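Local coordinates for protein sphingomyelinase-c (Listeria ivanovii, PDB 1ZWX) that is a bacterial sphingomyelinase C built on the DNase I-like fold of the endonuclease/exonuclease/phosphatase family, at residues E70-Q75 / A104-W109. Sequence-based numbering, arbitrary orientation.
Sequences EMYPHQ and AVVSQW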
loop_
_atom_site.group_PDB
_atom_site.type_symbol
_atom_site.label_atom_id
_atom_site.label_comp_id
_atom_site.label_asym_id
_atom_site.label_seq_id
_atom_site.Cartn_x
_atom_site.Cartn_y
_atom_site.Cartn_z
ATOM N N GLU A 70 7.512 7.910 -16.343
ATOM C CA GLU A 70 8.820 8.493 -16.608
ATOM C C GLU A 70 9.844 7.959 -15.610
ATOM O O GLU A 70 10.897 7.452 -16.001
ATOM C CB GLU A 70 8.747 10.029 -16.558
ATOM C CG GLU A 70 10.061 10.745 -16.271
ATOM C CD GLU A 70 10.859 11.063 -17.516
ATOM O OE1 GLU A 70 10.770 10.302 -18.505
ATOM O OE2 GLU A 70 11.587 12.082 -17.500
ATOM N N MET A 71 9.513 8.064 -14.327
ATOM C CA MET A 71 10.403 7.646 -13.266
ATOM C C MET A 71 10.359 6.133 -13.086
ATOM O O MET A 71 11.377 5.528 -12.777
ATOM C CB MET A 71 10.027 8.334 -11.964
ATOM C CG MET A 71 10.177 9.852 -11.986
ATOM S SD MET A 71 9.874 10.551 -10.364
ATOM C CE MET A 71 8.129 10.123 -10.155
ATOM N N TYR A 72 9.183 5.528 -13.282
ATOM C CA TYR A 72 8.974 4.117 -12.991
ATOM C C TYR A 72 8.288 3.416 -14.156
ATOM O O TYR A 72 7.100 3.112 -14.067
ATOM C CB TYR A 72 8.161 3.935 -11.680
ATOM C CG TYR A 72 8.760 4.688 -10.519
ATOM C CD1 TYR A 72 9.939 4.242 -9.905
ATOM C CD2 TYR A 72 8.183 5.875 -10.058
ATOM C CE1 TYR A 72 10.510 4.939 -8.872
ATOM C CE2 TYR A 72 8.756 6.591 -9.022
ATOM C CZ TYR A 72 9.931 6.106 -8.436
ATOM O OH TYR A 72 10.515 6.781 -7.407
ATOM N N PRO A 73 9.032 3.133 -15.260
ATOM C CA PRO A 73 8.415 2.539 -16.448
ATOM C C PRO A 73 7.947 1.100 -16.343
ATOM O O PRO A 73 7.186 0.656 -17.202
ATOM C CB PRO A 73 9.532 2.615 -17.524
ATOM C CG PRO A 73 10.768 2.874 -16.789
ATOM C CD PRO A 73 10.474 3.435 -15.465
ATOM N N HIS A 74 8.406 0.343 -15.350
ATOM C CA HIS A 74 8.016 -1.048 -15.280
ATOM C C HIS A 74 6.976 -1.124 -14.164
ATOM O O HIS A 74 7.284 -0.725 -13.035
ATOM C CB HIS A 74 9.218 -1.930 -14.957
ATOM C CG HIS A 74 10.400 -1.637 -15.836
ATOM N ND1 HIS A 74 10.473 -2.064 -17.149
ATOM C CD2 HIS A 74 11.504 -0.884 -15.619
ATOM C CE1 HIS A 74 11.610 -1.639 -17.681
ATOM N NE2 HIS A 74 12.249 -0.914 -16.778
ATOM N N GLN A 75 5.782 -1.584 -14.542
ATOM C CA GLN A 75 4.571 -1.450 -13.726
ATOM C C GLN A 75 3.722 -2.697 -13.796
ATOM O O GLN A 75 3.673 -3.400 -14.823
ATOM C CB GLN A 75 3.698 -0.265 -14.203
ATOM C CG GLN A 75 4.425 1.068 -14.259
ATOM C CD GLN A 75 3.503 2.279 -14.379
ATOM O OE1 GLN A 75 2.318 2.132 -14.671
ATOM N NE2 GLN A 75 4.053 3.477 -14.153
ATOM N N ALA A 104 -1.180 -1.442 -6.859
ATOM C CA ALA A 104 -0.252 -1.612 -7.981
ATOM C C ALA A 104 1.175 -1.474 -7.484
ATOM O O ALA A 104 1.408 -0.875 -6.466
ATOM C CB ALA A 104 -0.539 -0.543 -9.132
ATOM N N VAL A 105 2.130 -2.020 -8.234
ATOM C CA VAL A 105 3.561 -1.827 -7.887
ATOM C C VAL A 105 4.307 -1.335 -9.114
ATOM O O VAL A 105 4.147 -1.904 -10.163
ATOM C CB VAL A 105 4.217 -3.143 -7.418
ATOM C CG1 VAL A 105 5.702 -2.941 -7.127
ATOM C CG2 VAL A 105 3.536 -3.651 -6.113
ATOM N N VAL A 106 5.101 -0.291 -8.961
ATOM C CA VAL A 106 5.874 0.259 -10.080
ATOM C C VAL A 106 7.357 0.303 -9.689
ATOM O O VAL A 106 7.711 0.430 -8.500
ATOM C CB VAL A 106 5.338 1.671 -10.518
ATOM C CG1 VAL A 106 3.801 1.590 -10.777
ATOM C CG2 VAL A 106 5.666 2.754 -9.543
ATOM N N SER A 107 8.226 0.186 -10.700
ATOM C CA SER A 107 9.665 0.053 -10.459
ATOM C C SER A 107 10.489 0.792 -11.537
ATOM O O SER A 107 10.115 0.815 -12.710
ATOM C CB SER A 107 10.034 -1.435 -10.488
ATOM O OG SER A 107 11.412 -1.603 -10.190
ATOM N N GLN A 108 11.601 1.386 -11.133
ATOM C CA GLN A 108 12.581 1.804 -12.145
ATOM C C GLN A 108 13.353 0.639 -12.757
ATOM O O GLN A 108 14.062 0.848 -13.757
ATOM C CB GLN A 108 13.529 2.866 -11.618
ATOM C CG GLN A 108 14.364 2.476 -10.479
ATOM C CD GLN A 108 15.453 3.492 -10.209
ATOM O OE1 GLN A 108 15.500 4.084 -9.132
ATOM N NE2 GLN A 108 16.349 3.700 -11.195
ATOM N N TRP A 109 13.192 -0.567 -12.180
ATOM C CA TRP A 109 13.910 -1.794 -12.604
ATOM C C TRP A 109 13.030 -2.778 -13.315
ATOM O O TRP A 109 11.828 -2.874 -13.041
ATOM C CB TRP A 109 14.614 -2.468 -11.396
ATOM C CG TRP A 109 15.417 -1.492 -10.661
ATOM C CD1 TRP A 109 15.092 -0.887 -9.477
ATOM C CD2 TRP A 109 16.667 -0.927 -11.072
ATOM N NE1 TRP A 109 16.047 0.019 -9.134
ATOM C CE2 TRP A 109 17.031 0.018 -10.095
ATOM C CE3 TRP A 109 17.512 -1.125 -12.189
ATOM C CZ2 TRP A 109 18.214 0.753 -10.164
ATOM C CZ3 TRP A 109 18.690 -0.389 -12.263
ATOM C CH2 TRP A 109 19.037 0.532 -11.262
#
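His74 O is gripped from strand 104-107 by Ser107 N at 2.7 Å, and Val106 CA adds a weaker CA-H...O contact at 3.4 Å. His74 N returns a longer bond to Ser107 O (3.2 Å), which makes His74 and Ser107 a hydrogen-bonded antiparallel pair; Gln75 and Val106 follow as the non-hydrogen-bonded pair. On the face carrying Gln75, the two branches of Val106 divide the work. CG1 lies against Gln75 CG (3.6 Å), the two side chains running alongside and pointing the same way, while CG2 meets Tyr72 CB at 3.5 Å, that side chain crossing at about a right angle. The Tyr72 ring turns its edge to the Ser107-Gln108 backbone, with CD1 near Gln108 N and Ser107 C, and Met71 CB covers part of one face. Gln75 CG sits beside its own backbone N (chi1 -55°), which sends the otherwise extended chain back toward the turn, where NE2 meets Tyr72 O at 3.1 Å; NE2 also bonds Leu65 O of helix 58-67. On the opposite face, His74 CD2 closes on Trp109 O (3.3 Å). Ser107 OG, anti to its backbone N (chi1 -177°), accepts from Trp109 N in an ST turn and also bonds Asp48 O. Tyr72 OH reaches Met44 O and Asn47 N. Strand 74-75 is an outermost strand of its mixed sheet within the chain; beside it, Gln75 NE2 bridging Tyr72 O and Leu65 O, and Ser107 OG joining Trp109 N to Asp48 O, satisfy polar groups where both strands end and tie these turns to their neighbours.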